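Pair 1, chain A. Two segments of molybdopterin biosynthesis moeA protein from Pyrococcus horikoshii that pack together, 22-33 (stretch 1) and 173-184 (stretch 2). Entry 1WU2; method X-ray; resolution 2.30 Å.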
# COMPACT_ATOMS: atom_id res chain seq x y z
N ASN A 22 -17.84 13.63 9.91
CA ASN A 22 -18.68 13.48 8.72
C ASN A 22 -17.84 13.34 7.45
O ASN A 22 -16.69 13.78 7.39
CB ASN A 22 -19.60 14.69 8.58
CG ASN A 22 -20.53 14.86 9.77
OD1 ASN A 22 -21.23 13.93 10.16
ND2 ASN A 22 -20.52 16.05 10.36
N GLU A 23 -18.44 12.72 6.43
CA GLU A 23 -17.83 12.65 5.11
C GLU A 23 -17.79 14.05 4.50
O GLU A 23 -18.83 14.70 4.39
CB GLU A 23 -18.61 11.70 4.19
CG GLU A 23 -17.88 11.36 2.90
CD GLU A 23 -18.60 10.31 2.07
OE1 GLU A 23 -18.81 9.19 2.57
OE2 GLU A 23 -18.95 10.60 0.91
N ILE A 24 -16.60 14.52 4.15
CA ILE A 24 -16.44 15.77 3.42
C ILE A 24 -17.24 15.72 2.11
O ILE A 24 -17.24 14.71 1.41
CB ILE A 24 -14.92 16.06 3.16
CG1 ILE A 24 -14.29 16.69 4.40
CG2 ILE A 24 -14.72 16.98 1.95
CD1 ILE A 24 -12.78 16.69 4.39
N GLU A 25 -17.92 16.83 1.80
CA GLU A 25 -18.79 16.91 0.62
C GLU A 25 -18.00 17.28 -0.62
O GLU A 25 -18.27 16.77 -1.71
CB GLU A 25 -19.90 17.95 0.81
CG GLU A 25 -20.63 17.93 2.15
CD GLU A 25 -21.08 19.32 2.57
OE1 GLU A 25 -22.11 19.80 2.03
OE2 GLU A 25 -20.41 19.94 3.43
N ASP A 26 -17.03 18.17 -0.46
CA ASP A 26 -16.32 18.79 -1.58
C ASP A 26 -15.58 17.77 -2.45
O ASP A 26 -14.95 16.86 -1.94
CB ASP A 26 -15.32 19.83 -1.07
CG ASP A 26 -15.98 21.05 -0.46
OD1 ASP A 26 -17.19 20.98 -0.13
OD2 ASP A 26 -15.37 22.12 -0.26
N THR A 27 -15.69 17.95 -3.77
CA THR A 27 -14.94 17.15 -4.73
C THR A 27 -14.18 18.05 -5.71
O THR A 27 -14.39 19.25 -5.76
CB THR A 27 -15.88 16.21 -5.53
OG1 THR A 27 -16.61 16.97 -6.50
CG2 THR A 27 -16.97 15.61 -4.64
N GLU A 28 -13.29 17.43 -6.49
CA GLU A 28 -12.55 18.12 -7.55
C GLU A 28 -12.12 17.15 -8.65
O GLU A 28 -11.94 15.95 -8.41
CB GLU A 28 -11.32 18.83 -6.97
CG GLU A 28 -10.18 17.91 -6.55
CD GLU A 28 -9.07 18.66 -5.82
OE1 GLU A 28 -8.51 18.09 -4.86
OE2 GLU A 28 -8.75 19.80 -6.22
N LYS A 29 -11.95 17.67 -9.86
CA LYS A 29 -11.56 16.86 -11.00
C LYS A 29 -10.04 16.91 -11.14
O LYS A 29 -9.46 17.98 -11.32
CB LYS A 29 -12.23 17.36 -12.28
CG LYS A 29 -13.51 16.61 -12.68
CD LYS A 29 -14.78 17.43 -12.43
CE LYS A 29 -15.87 17.13 -13.46
NZ LYS A 29 -15.83 18.08 -14.62
N VAL A 30 -9.40 15.74 -11.04
CA VAL A 30 -7.95 15.64 -11.20
C VAL A 30 -7.63 14.82 -12.45
O VAL A 30 -8.37 13.90 -12.79
CB VAL A 30 -7.27 15.00 -9.96
CG1 VAL A 30 -7.56 15.83 -8.71
CG2 VAL A 30 -7.70 13.54 -9.76
N PRO A 31 -6.53 15.14 -13.13
CA PRO A 31 -6.15 14.43 -14.35
C PRO A 31 -5.71 12.99 -14.06
O PRO A 31 -5.27 12.71 -12.95
CB PRO A 31 -4.99 15.25 -14.91
CG PRO A 31 -4.42 15.95 -13.73
CD PRO A 31 -5.56 16.21 -12.80
N LEU A 32 -5.84 12.12 -15.06
CA LEU A 32 -5.46 10.71 -14.93
C LEU A 32 -4.04 10.50 -14.42
O LEU A 32 -3.78 9.59 -13.64
CB LEU A 32 -5.63 9.99 -16.29
CG LEU A 32 -6.97 9.29 -16.56
CD1 LEU A 32 -8.17 10.10 -16.13
CD2 LEU A 32 -7.07 8.92 -18.04
N ARG A 33 -3.12 11.36 -14.87
CA ARG A 33 -1.71 11.26 -14.49
C ARG A 33 -1.47 11.44 -12.99
O ARG A 33 -0.48 10.93 -12.45
CB ARG A 33 -0.89 12.30 -15.28
CG ARG A 33 0.60 12.01 -15.35
CD ARG A 33 0.98 10.86 -16.27
NE ARG A 33 2.36 10.97 -16.73
CZ ARG A 33 3.44 10.66 -16.01
NH1 ARG A 33 3.33 10.22 -14.76
NH2 ARG A 33 4.65 10.80 -16.54
N GLY A 173 -13.14 7.34 -21.64
CA GLY A 173 -12.99 8.69 -22.16
C GLY A 173 -13.04 9.79 -21.11
O GLY A 173 -13.42 10.92 -21.41
N ILE A 174 -12.67 9.47 -19.87
CA ILE A 174 -12.65 10.44 -18.78
C ILE A 174 -11.24 11.02 -18.65
O ILE A 174 -10.31 10.30 -18.29
CB ILE A 174 -13.10 9.79 -17.45
CG1 ILE A 174 -14.52 9.23 -17.58
CG2 ILE A 174 -13.07 10.81 -16.31
CD1 ILE A 174 -14.81 8.10 -16.61
N LYS A 175 -11.09 12.30 -18.95
CA LYS A 175 -9.80 12.98 -18.87
C LYS A 175 -9.47 13.39 -17.44
O LYS A 175 -8.32 13.25 -16.99
CB LYS A 175 -9.79 14.22 -19.77
CG LYS A 175 -9.90 13.92 -21.26
CD LYS A 175 -9.91 15.21 -22.08
CE LYS A 175 -9.46 14.98 -23.51
NZ LYS A 175 -9.02 16.25 -24.16
N LYS A 176 -10.47 13.92 -16.74
CA LYS A 176 -10.31 14.34 -15.35
C LYS A 176 -11.42 13.72 -14.49
O LYS A 176 -12.60 14.03 -14.66
CB LYS A 176 -10.34 15.86 -15.24
CG LYS A 176 -9.22 16.56 -16.01
CD LYS A 176 -9.34 18.09 -15.93
CE LYS A 176 -8.87 18.63 -14.59
NZ LYS A 176 -7.51 19.25 -14.67
N VAL A 177 -11.02 12.82 -13.59
CA VAL A 177 -11.95 12.04 -12.78
C VAL A 177 -12.29 12.73 -11.45
O VAL A 177 -11.40 13.24 -10.76
CB VAL A 177 -11.38 10.61 -12.52
CG1 VAL A 177 -10.17 10.64 -11.58
CG2 VAL A 177 -12.46 9.68 -11.98
N PRO A 178 -13.58 12.77 -11.08
CA PRO A 178 -13.98 13.37 -9.81
C PRO A 178 -13.55 12.55 -8.59
O PRO A 178 -13.88 11.38 -8.49
CB PRO A 178 -15.51 13.43 -9.91
CG PRO A 178 -15.88 12.39 -10.91
CD PRO A 178 -14.73 12.28 -11.86
N VAL A 179 -12.80 13.19 -7.69
CA VAL A 179 -12.34 12.57 -6.45
C VAL A 179 -12.60 13.51 -5.27
O VAL A 179 -12.79 14.72 -5.45
CB VAL A 179 -10.84 12.22 -6.50
CG1 VAL A 179 -10.58 11.14 -7.54
CG2 VAL A 179 -9.97 13.45 -6.78
N LYS A 180 -12.62 12.97 -4.06
CA LYS A 180 -12.79 13.77 -2.86
C LYS A 180 -11.59 14.69 -2.66
O LYS A 180 -10.45 14.32 -2.94
CB LYS A 180 -12.97 12.89 -1.63
CG LYS A 180 -14.20 12.00 -1.64
CD LYS A 180 -15.45 12.76 -1.24
CE LYS A 180 -16.56 11.81 -0.82
NZ LYS A 180 -17.81 12.53 -0.47
N VAL A 181 -11.86 15.90 -2.17
CA VAL A 181 -10.82 16.82 -1.73
C VAL A 181 -10.18 16.20 -0.49
O VAL A 181 -10.87 15.67 0.37
CB VAL A 181 -11.40 18.22 -1.39
CG1 VAL A 181 -10.39 19.07 -0.63
CG2 VAL A 181 -11.84 18.92 -2.67
N LYS A 182 -8.85 16.26 -0.44
CA LYS A 182 -8.09 15.74 0.69
C LYS A 182 -8.41 16.54 1.94
O LYS A 182 -8.29 17.77 1.92
CB LYS A 182 -6.59 15.83 0.42
CG LYS A 182 -6.11 15.04 -0.78
CD LYS A 182 -4.59 14.94 -0.79
CE LYS A 182 -4.08 14.19 -2.00
NZ LYS A 182 -2.61 13.98 -1.91
N PRO A 183 -8.83 15.87 3.01
CA PRO A 183 -9.06 16.56 4.29
C PRO A 183 -7.79 17.25 4.75
O PRO A 183 -6.72 16.64 4.77
CB PRO A 183 -9.43 15.43 5.25
CG PRO A 183 -9.88 14.31 4.39
CD PRO A 183 -9.12 14.43 3.11
N LYS A 184 -7.90 18.53 5.10
CA LYS A 184 -6.78 19.26 5.66
C LYS A 184 -6.64 18.88 7.13
O LYS A 184 -7.58 19.02 7.90
CB LYS A 184 -7.00 20.76 5.50
CG LYS A 184 -7.04 21.23 4.05
CD LYS A 184 -7.75 22.59 3.89
CE LYS A 184 -8.59 22.67 2.62
NZ LYS A 184 -9.90 23.37 2.85
O HOH W 1 -7.30 18.12 -2.49

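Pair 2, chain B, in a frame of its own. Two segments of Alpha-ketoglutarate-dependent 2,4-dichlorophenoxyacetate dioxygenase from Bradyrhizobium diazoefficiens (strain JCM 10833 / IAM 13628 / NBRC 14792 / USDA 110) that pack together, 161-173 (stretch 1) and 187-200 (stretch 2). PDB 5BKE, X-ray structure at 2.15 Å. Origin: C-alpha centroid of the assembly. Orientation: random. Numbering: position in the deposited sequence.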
# COMPACT_ATOMS: atom_id res chain seq x y z
N GLU B 161 -27.66 2.98 10.10
CA GLU B 161 -29.08 3.32 10.27
C GLU B 161 -29.96 2.07 10.34
O GLU B 161 -30.81 1.95 11.23
CB GLU B 161 -29.55 4.28 9.15
CG GLU B 161 -31.05 4.59 9.13
CD GLU B 161 -31.53 5.32 7.86
OE1 GLU B 161 -30.80 5.34 6.83
OE2 GLU B 161 -32.65 5.87 7.90
N ILE B 162 -29.73 1.13 9.41
CA ILE B 162 -30.61 -0.03 9.25
C ILE B 162 -30.31 -1.24 10.16
O ILE B 162 -31.16 -2.12 10.31
CB ILE B 162 -30.70 -0.47 7.75
CG1 ILE B 162 -29.36 -1.01 7.24
CG2 ILE B 162 -31.26 0.67 6.89
CD1 ILE B 162 -29.42 -1.65 5.87
N GLU B 163 -29.13 -1.26 10.78
CA GLU B 163 -28.60 -2.44 11.48
C GLU B 163 -29.60 -3.18 12.40
O GLU B 163 -29.72 -4.40 12.32
CB GLU B 163 -27.28 -2.10 12.22
CG GLU B 163 -26.64 -3.23 13.04
CD GLU B 163 -26.16 -4.42 12.22
OE1 GLU B 163 -25.64 -4.24 11.09
OE2 GLU B 163 -26.28 -5.57 12.71
N ASP B 164 -30.31 -2.43 13.24
CA ASP B 164 -31.20 -3.03 14.25
C ASP B 164 -32.68 -2.89 13.94
O ASP B 164 -33.53 -3.27 14.75
CB ASP B 164 -30.88 -2.46 15.65
CG ASP B 164 -29.46 -2.79 16.10
OD1 ASP B 164 -29.15 -3.98 16.31
OD2 ASP B 164 -28.65 -1.86 16.25
N LEU B 165 -33.00 -2.38 12.75
CA LEU B 165 -34.40 -2.20 12.34
C LEU B 165 -35.16 -3.53 12.14
O LEU B 165 -34.59 -4.54 11.70
CB LEU B 165 -34.49 -1.30 11.11
CG LEU B 165 -34.01 0.16 11.25
CD1 LEU B 165 -34.25 0.92 9.96
CD2 LEU B 165 -34.66 0.88 12.43
N VAL B 166 -36.43 -3.51 12.51
CA VAL B 166 -37.31 -4.67 12.40
C VAL B 166 -38.50 -4.33 11.50
O VAL B 166 -39.12 -3.26 11.65
CB VAL B 166 -37.76 -5.18 13.81
CG1 VAL B 166 -38.77 -6.31 13.71
CG2 VAL B 166 -36.57 -5.66 14.63
N CYS B 167 -38.81 -5.24 10.57
CA CYS B 167 -39.97 -5.11 9.67
C CYS B 167 -41.12 -6.03 10.07
O CYS B 167 -40.89 -7.13 10.58
CB CYS B 167 -39.57 -5.41 8.22
SG CYS B 167 -38.22 -4.40 7.54
N GLU B 168 -42.35 -5.58 9.82
CA GLU B 168 -43.55 -6.40 9.97
C GLU B 168 -43.95 -6.98 8.61
O GLU B 168 -44.24 -6.23 7.67
CB GLU B 168 -44.70 -5.59 10.58
CG GLU B 168 -44.39 -5.07 11.97
CD GLU B 168 -45.60 -4.55 12.75
OE1 GLU B 168 -46.77 -4.81 12.35
OE2 GLU B 168 -45.36 -3.88 13.78
N HIS B 169 -43.93 -8.30 8.51
CA HIS B 169 -44.26 -8.99 7.26
C HIS B 169 -45.64 -9.65 7.36
O HIS B 169 -45.95 -10.34 8.34
CB HIS B 169 -43.26 -10.10 6.96
CG HIS B 169 -41.88 -9.63 6.62
ND1 HIS B 169 -41.29 -9.89 5.40
CD2 HIS B 169 -40.95 -8.97 7.35
CE1 HIS B 169 -40.06 -9.40 5.39
NE2 HIS B 169 -39.83 -8.85 6.57
N SER B 170 -46.45 -9.45 6.31
CA SER B 170 -47.75 -10.08 6.17
C SER B 170 -48.13 -10.18 4.70
O SER B 170 -47.87 -9.25 3.91
CB SER B 170 -48.82 -9.26 6.90
OG SER B 170 -50.11 -9.79 6.67
N LEU B 171 -48.79 -11.29 4.34
CA LEU B 171 -49.44 -11.42 3.02
C LEU B 171 -50.43 -10.30 2.73
O LEU B 171 -50.64 -9.94 1.57
CB LEU B 171 -50.11 -12.78 2.85
CG LEU B 171 -49.18 -13.94 2.46
CD1 LEU B 171 -49.76 -15.29 2.84
CD2 LEU B 171 -48.82 -13.90 0.98
N MET B 172 -51.00 -9.71 3.78
CA MET B 172 -51.91 -8.57 3.64
C MET B 172 -51.22 -7.30 3.14
O MET B 172 -51.87 -6.45 2.51
CB MET B 172 -52.64 -8.29 4.97
CG MET B 172 -53.49 -9.45 5.49
SD MET B 172 -54.57 -8.99 6.88
CE MET B 172 -53.43 -8.93 8.27
N TYR B 173 -49.92 -7.15 3.42
CA TYR B 173 -49.16 -5.99 2.93
C TYR B 173 -48.82 -6.09 1.43
O TYR B 173 -49.01 -5.12 0.69
CB TYR B 173 -47.88 -5.78 3.73
CG TYR B 173 -48.05 -5.19 5.12
CD1 TYR B 173 -48.76 -3.99 5.31
CD2 TYR B 173 -47.45 -5.80 6.24
CE1 TYR B 173 -48.89 -3.44 6.58
CE2 TYR B 173 -47.58 -5.25 7.51
CZ TYR B 173 -48.30 -4.07 7.68
OH TYR B 173 -48.43 -3.52 8.94
N GLU B 187 -58.75 -15.16 7.97
CA GLU B 187 -57.65 -14.71 7.11
C GLU B 187 -56.83 -13.61 7.80
O GLU B 187 -55.60 -13.67 7.81
CB GLU B 187 -58.16 -14.23 5.75
CG GLU B 187 -58.55 -15.34 4.78
CD GLU B 187 -59.07 -14.83 3.44
OE1 GLU B 187 -59.33 -13.61 3.29
OE2 GLU B 187 -59.24 -15.67 2.52
N LYS B 188 -57.52 -12.62 8.38
CA LYS B 188 -56.89 -11.57 9.20
C LYS B 188 -56.12 -12.13 10.40
O LYS B 188 -55.16 -11.51 10.88
CB LYS B 188 -57.93 -10.56 9.69
CG LYS B 188 -58.35 -9.54 8.65
CD LYS B 188 -59.08 -8.36 9.27
CE LYS B 188 -58.12 -7.23 9.65
NZ LYS B 188 -58.86 -6.00 10.06
N GLN B 189 -56.55 -13.30 10.87
CA GLN B 189 -55.89 -14.00 11.95
C GLN B 189 -54.81 -14.93 11.41
O GLN B 189 -53.74 -15.07 12.01
CB GLN B 189 -56.90 -14.76 12.82
CG GLN B 189 -57.92 -13.88 13.55
CD GLN B 189 -57.29 -12.92 14.56
OE1 GLN B 189 -56.51 -13.33 15.43
NE2 GLN B 189 -57.64 -11.64 14.46
N MET B 190 -55.09 -15.57 10.26
CA MET B 190 -54.13 -16.45 9.57
C MET B 190 -52.93 -15.68 9.01
O MET B 190 -51.81 -16.21 8.98
CB MET B 190 -54.82 -17.21 8.44
CG MET B 190 -54.24 -18.58 8.13
SD MET B 190 -55.14 -19.42 6.81
CE MET B 190 -56.51 -20.12 7.73
N PHE B 191 -53.17 -14.44 8.58
CA PHE B 191 -52.13 -13.57 8.00
C PHE B 191 -51.66 -12.47 8.96
O PHE B 191 -51.21 -11.41 8.53
CB PHE B 191 -52.58 -12.94 6.67
CG PHE B 191 -53.09 -13.93 5.64
CD1 PHE B 191 -52.51 -15.20 5.49
CD2 PHE B 191 -54.13 -13.56 4.79
CE1 PHE B 191 -52.99 -16.09 4.54
CE2 PHE B 191 -54.60 -14.44 3.82
CZ PHE B 191 -54.04 -15.70 3.69
N LYS B 192 -51.76 -12.74 10.26
CA LYS B 192 -51.32 -11.83 11.31
C LYS B 192 -49.81 -11.54 11.12
O LYS B 192 -49.03 -12.48 11.01
CB LYS B 192 -51.60 -12.46 12.67
CG LYS B 192 -51.29 -11.61 13.89
CD LYS B 192 -51.34 -12.50 15.14
CE LYS B 192 -50.35 -12.03 16.20
NZ LYS B 192 -50.83 -10.82 16.93
N PRO B 193 -49.42 -10.24 11.07
CA PRO B 193 -48.04 -9.80 10.83
C PRO B 193 -46.99 -10.40 11.78
O PRO B 193 -47.25 -10.53 12.97
CB PRO B 193 -48.12 -8.29 11.03
CG PRO B 193 -49.50 -7.95 10.61
CD PRO B 193 -50.34 -9.09 11.13
N VAL B 194 -45.84 -10.79 11.21
CA VAL B 194 -44.69 -11.27 11.98
C VAL B 194 -43.49 -10.32 11.87
O VAL B 194 -43.40 -9.52 10.92
CB VAL B 194 -44.26 -12.72 11.60
CG1 VAL B 194 -45.43 -13.69 11.70
CG2 VAL B 194 -43.61 -12.77 10.22
N LEU B 195 -42.60 -10.39 12.85
CA LEU B 195 -41.41 -9.55 12.91
C LEU B 195 -40.23 -10.26 12.26
O LEU B 195 -40.07 -11.46 12.43
CB LEU B 195 -41.08 -9.15 14.35
CG LEU B 195 -42.11 -8.36 15.19
CD1 LEU B 195 -41.57 -8.07 16.59
CD2 LEU B 195 -42.58 -7.08 14.52
N GLN B 196 -39.45 -9.50 11.49
CA GLN B 196 -38.20 -9.98 10.90
C GLN B 196 -37.19 -8.85 10.91
O GLN B 196 -37.56 -7.69 10.68
CB GLN B 196 -38.37 -10.47 9.44
CG GLN B 196 -39.47 -11.49 9.18
CD GLN B 196 -39.10 -12.94 9.51
OE1 GLN B 196 -37.99 -13.23 9.96
NE2 GLN B 196 -40.03 -13.85 9.26
N ARG B 197 -35.93 -9.19 11.15
CA ARG B 197 -34.81 -8.24 11.00
C ARG B 197 -34.72 -7.76 9.55
O ARG B 197 -34.91 -8.55 8.62
CB ARG B 197 -33.49 -8.91 11.37
CG ARG B 197 -33.34 -9.30 12.84
CD ARG B 197 -33.03 -8.11 13.74
NE ARG B 197 -31.79 -7.41 13.37
CZ ARG B 197 -30.57 -7.76 13.78
NH1 ARG B 197 -30.41 -8.82 14.55
NH2 ARG B 197 -29.51 -7.05 13.39
N LEU B 198 -34.43 -6.47 9.38
CA LEU B 198 -34.13 -5.90 8.08
C LEU B 198 -32.76 -6.36 7.59
O LEU B 198 -32.54 -6.53 6.39
CB LEU B 198 -34.19 -4.36 8.13
CG LEU B 198 -34.00 -3.52 6.85
CD1 LEU B 198 -34.95 -3.93 5.73
CD2 LEU B 198 -34.14 -2.03 7.15
N VAL B 199 -31.84 -6.57 8.53
CA VAL B 199 -30.49 -7.03 8.21
C VAL B 199 -30.27 -8.39 8.85
O VAL B 199 -30.39 -8.55 10.08
CB VAL B 199 -29.41 -6.02 8.68
CG1 VAL B 199 -28.01 -6.53 8.34
CG2 VAL B 199 -29.65 -4.65 8.06
N ARG B 200 -29.96 -9.38 8.01
CA ARG B 200 -29.78 -10.75 8.50
C ARG B 200 -28.38 -11.28 8.23
O ARG B 200 -27.66 -10.76 7.36
CB ARG B 200 -30.88 -11.68 7.97
CG ARG B 200 -30.83 -12.01 6.48
CD ARG B 200 -32.12 -12.68 6.01
NE ARG B 200 -32.40 -13.98 6.65
CZ ARG B 200 -33.45 -14.75 6.37
NH1 ARG B 200 -34.33 -14.38 5.45
NH2 ARG B 200 -33.62 -15.91 7.00
O HOH W 2 -32.00 -5.58 11.38
O HOH W 3 -27.18 -5.89 15.32
O HOH W 4 -37.09 -7.90 7.06

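Both pairs are built on two short antiparallel strands whose N-to-C directions differ by 143° in pair 1 and 142° in pair 2; the N, CA and C atoms of 14 central residues superpose with an RMSD of 0.7 Å. Four bridges match; pair 1 adds a fifth, P31(A) with K176(A). In pair 1, E28(A) faces V179(A) and V30(A) faces V177(A) as hydrogen-bonded pairs; in pair 2 the equivalents are C167(B) with Q196(B) and H169(B) with V194(B). Each such pair exchanges two backbone bonds, for example E28(A) N to V179(A) O at 2.9 Å and C167(B) N to Q196(B) O at 2.8 Å. At the matching end one more backbone bond extends each ladder, from V181(A) N to D26(A) O (3.2 Å) and from L198(B) N to L165(B) O (3.0 Å); in pair 1 a weak bond from L32(A) N to K175(A) O (3.3 Å) follows at the other end.

On the face shared by E28(A), V30(A), V177(A) and V179(A), the three valines pack as compact branched side chains: V30(A) CG2 lies 3.7 Å from V179(A) CG2 and 4.2 Å from V177(A) CG1. The four counterparts are C167(B), H169(B), V194(B) and Q196(B). Here a flat ring meets an aliphatic stem, with Q196(B) CG over one face of the H169(B) ring, 3.9 Å from its centroid. The polar ends are still satisfied: the Q196(B) amide bonds elsewhere in the structure, and a water joins H169(B) NE2 (2.9 Å) to R197(B) O (2.8 Å).

On the other face, K29(A) and P178(A) correspond to E168(B) and L195(B). P178(A) suits a non-hydrogen-bonded site because its nitrogen, which has no hydrogen to donate, is not asked for a bond across the ladder. L195(B) instead uses its length, placing CD2 3.7 Å from E168(B) CG, while its CB lies 3.7 Å from V166(B) CG1.

The most instructive match is K180(A) with R197(B): both are long cations whose ends reach back to the first stretch. K180(A) NZ forms a salt bridge with E23(A) OE2 (2.6 Å) and donates to I24(A) O (2.9 Å), so one ammonium serves a carboxylate and a carbonyl. The broader guanidinium of R197(B) donates from NH2 to E163(B) O (2.9 Å), while its long salt bridge, NH2 to E163(B) OE2, spans 3.6 Å. R197(B) NE also donates to a water (2.7 Å) that bonds to E163(B) O (2.7 Å) and L165(B) O (2.8 Å).

Next along, V181(A) matches L198(B). V181(A) CG2 packs 3.9 Å from D26(A) CB, whereas the longer L198(B) spreads its branches, CD2 reaching I162(B) CB and CD1 reaching C167(B) SG, each at 3.8 Å.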